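Local atomic coordinates of putative DNA helicase (Lactobacillus plantarum, PDB entry 3DMN), a protein that is a putative DNA helicase, its C-terminal domain related to that of UvrD and probably involved in ATP-driven unwinding of duplex DNA. Residues 65-70 with 116-121. Numbering follows the deposited sequence.
Sequences AIIGKS and DAVIVW. With ACT (acetate ion), chain E; ACT (acetate ion), chain K.
Ala65 joins the neighbouring strand through both its peptide groups: its N donates to Ala117 O at 2.9 Å, and its O accepts from Ile119 N and also receives a CA-H contact from Val118. Its lone methyl suits a buried place beside Phe115 and Ile103. Ile66 projects from the other face, where its CG2, anti to the backbone N (CG1 has chi1 -56°), comes within 3.9 Å of Trp121 CB, and its CG1 runs alongside Ile119; helix 43-59 packs on this layer. Ile67 returns to the face of Val118 and Val120, reaching across to set CD1 3.8 Å from Val118 CG1. Its backbone completes the ladder, N to Ile119 O and O from Trp121 N, the latter nearly straight at 173°. Gly68 ends the strand with its CA against Trp121 CB; a side chain here would lie close to the indole's CD1. Beyond it, one water bridges Lys69 N and Trp121 O, while another links Trp121 O to Ile67 O. From a CB set against Ile66, the indole leads away from strand 65-68, and its NE1 donates in the ring plane to an oxygen of an acetate, probably from the crystallisation liquor, at 2.9 Å. An alanine at Trp121 would keep CB against Ile66 but would probably open a gap beside Val50 of helix 43-59 and leave the acetate without its indole donor. Branched aliphatic side chains on both faces and a regular parallel ladder between them thus make a buried, apolar centre of the sheet, as in P-loop NTPase folds, while two waters bridge the strands at their C-terminal ends, both donating to Trp121 O.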
loop_
_atom_site.group_PDB
_atom_site.type_symbol
_atom_site.label_atom_id
_atom_site.label_comp_id
_atom_site.label_asym_id
_atom_site.label_seq_id
_atom_site.Cartn_x
_atom_site.Cartn_y
_atom_site.Cartn_z
ATOM N N ALA A 65 0.679 -4.741 6.388
ATOM C CA ALA A 65 2.008 -4.154 6.103
ATOM C C ALA A 65 1.858 -2.886 5.303
ATOM O O ALA A 65 1.022 -2.828 4.404
ATOM C CB ALA A 65 2.877 -5.104 5.356
ATOM N N ILE A 66 2.638 -1.864 5.633
ATOM C CA ILE A 66 2.679 -0.660 4.822
ATOM C C ILE A 66 3.936 -0.729 3.967
ATOM O O ILE A 66 5.042 -0.943 4.504
ATOM C CB ILE A 66 2.814 0.572 5.689
ATOM C CG1 ILE A 66 1.661 0.604 6.699
ATOM C CG2 ILE A 66 2.885 1.808 4.778
ATOM C CD1 ILE A 66 1.822 1.747 7.758
ATOM N N ILE A 67 3.755 -0.663 2.648
ATOM C CA ILE A 67 4.923 -0.721 1.726
ATOM C C ILE A 67 5.199 0.651 1.135
ATOM O O ILE A 67 4.312 1.236 0.473
ATOM C CB ILE A 67 4.710 -1.748 0.583
ATOM C CG1 ILE A 67 4.321 -3.093 1.201
ATOM C CG2 ILE A 67 5.983 -1.841 -0.268
ATOM C CD1 ILE A 67 4.052 -4.259 0.201
ATOM N N GLY A 68 6.383 1.177 1.412
ATOM C CA GLY A 68 6.841 2.484 0.841
ATOM C C GLY A 68 7.853 2.174 -0.275
ATOM O O GLY A 68 8.430 1.106 -0.318
ATOM N N LYS A 69 8.070 3.110 -1.169
ATOM C CA LYS A 69 8.911 2.834 -2.332
ATOM C C LYS A 69 10.358 2.677 -1.932
ATOM O O LYS A 69 11.039 1.762 -2.429
ATOM C CB LYS A 69 8.770 3.944 -3.367
ATOM C CG LYS A 69 9.614 3.686 -4.616
ATOM C CD LYS A 69 9.372 4.747 -5.734
ATOM C CE LYS A 69 9.770 6.135 -5.286
ATOM N NZ LYS A 69 9.726 7.107 -6.465
ATOM N N SER A 70 10.843 3.635 -1.132
ATOM C CA SER A 70 12.254 3.719 -0.840
ATOM C C SER A 70 12.473 3.769 0.651
ATOM O O SER A 70 11.544 4.098 1.412
ATOM C CB SER A 70 12.817 5.032 -1.440
ATOM O OG SER A 70 12.257 6.152 -0.740
ATOM N N ASP A 116 -1.688 -10.187 4.474
ATOM C CA ASP A 116 -3.135 -10.141 4.509
ATOM C C ASP A 116 -3.652 -8.815 3.941
ATOM O O ASP A 116 -4.464 -8.794 3.017
ATOM C CB ASP A 116 -3.521 -10.261 5.978
ATOM C CG ASP A 116 -4.991 -10.415 6.195
ATOM O OD1 ASP A 116 -5.699 -10.871 5.268
ATOM O OD2 ASP A 116 -5.418 -10.107 7.337
ATOM N N ALA A 117 -3.150 -7.715 4.489
ATOM C CA ALA A 117 -3.548 -6.371 4.051
ATOM C C ALA A 117 -2.281 -5.570 3.781
ATOM O O ALA A 117 -1.267 -5.691 4.498
ATOM C CB ALA A 117 -4.353 -5.702 5.136
ATOM N N VAL A 118 -2.347 -4.748 2.743
ATOM C CA VAL A 118 -1.234 -3.867 2.415
ATOM C C VAL A 118 -1.788 -2.459 2.319
ATOM O O VAL A 118 -2.846 -2.243 1.735
ATOM C CB VAL A 118 -0.589 -4.251 1.037
ATOM C CG1 VAL A 118 0.387 -3.152 0.563
ATOM C CG2 VAL A 118 0.158 -5.611 1.179
ATOM N N ILE A 119 -1.025 -1.521 2.859
ATOM C CA ILE A 119 -1.269 -0.090 2.554
ATOM C C ILE A 119 -0.080 0.406 1.740
ATOM O O ILE A 119 1.048 0.339 2.229
ATOM C CB ILE A 119 -1.399 0.715 3.831
ATOM C CG1 ILE A 119 -2.606 0.242 4.651
ATOM C CG2 ILE A 119 -1.484 2.264 3.535
ATOM C CD1 ILE A 119 -2.618 0.809 6.128
ATOM N N VAL A 120 -0.310 0.818 0.485
ATOM C CA VAL A 120 0.754 1.363 -0.349
ATOM C C VAL A 120 0.927 2.825 0.008
ATOM O O VAL A 120 0.035 3.646 -0.201
ATOM C CB VAL A 120 0.429 1.218 -1.866
ATOM C CG1 VAL A 120 1.581 1.713 -2.691
ATOM C CG2 VAL A 120 0.131 -0.246 -2.173
ATOM N N TRP A 121 2.122 3.164 0.500
ATOM C CA TRP A 121 2.342 4.546 0.938
ATOM C C TRP A 121 2.783 5.447 -0.218
ATOM O O TRP A 121 3.851 5.263 -0.863
ATOM C CB TRP A 121 3.370 4.616 2.103
ATOM C CG TRP A 121 3.771 6.006 2.406
ATOM C CD1 TRP A 121 5.033 6.560 2.257
ATOM C CD2 TRP A 121 2.914 7.068 2.838
ATOM N NE1 TRP A 121 5.014 7.904 2.622
ATOM C CE2 TRP A 121 3.719 8.241 2.959
ATOM C CE3 TRP A 121 1.551 7.143 3.170
ATOM C CZ2 TRP A 121 3.191 9.454 3.396
ATOM C CZ3 TRP A 121 1.018 8.385 3.578
ATOM C CH2 TRP A 121 1.848 9.506 3.678
HETATM C C ACT E . 11.494 9.499 -4.915
HETATM O O ACT E . 11.694 8.346 -4.463
HETATM O OXT ACT E . 10.678 9.634 -5.875
HETATM C CH3 ACT E . 12.262 10.609 -4.305
HETATM C C ACT K . 6.874 10.238 1.325
HETATM O O ACT K . 7.237 9.702 2.457
HETATM O OXT ACT K . 6.688 9.532 0.278
HETATM C CH3 ACT K . 6.642 11.704 1.193
HETATM O O HOH W 1 4.758 2.992 -2.064
HETATM O O HOH W 2 6.701 5.457 -0.467
#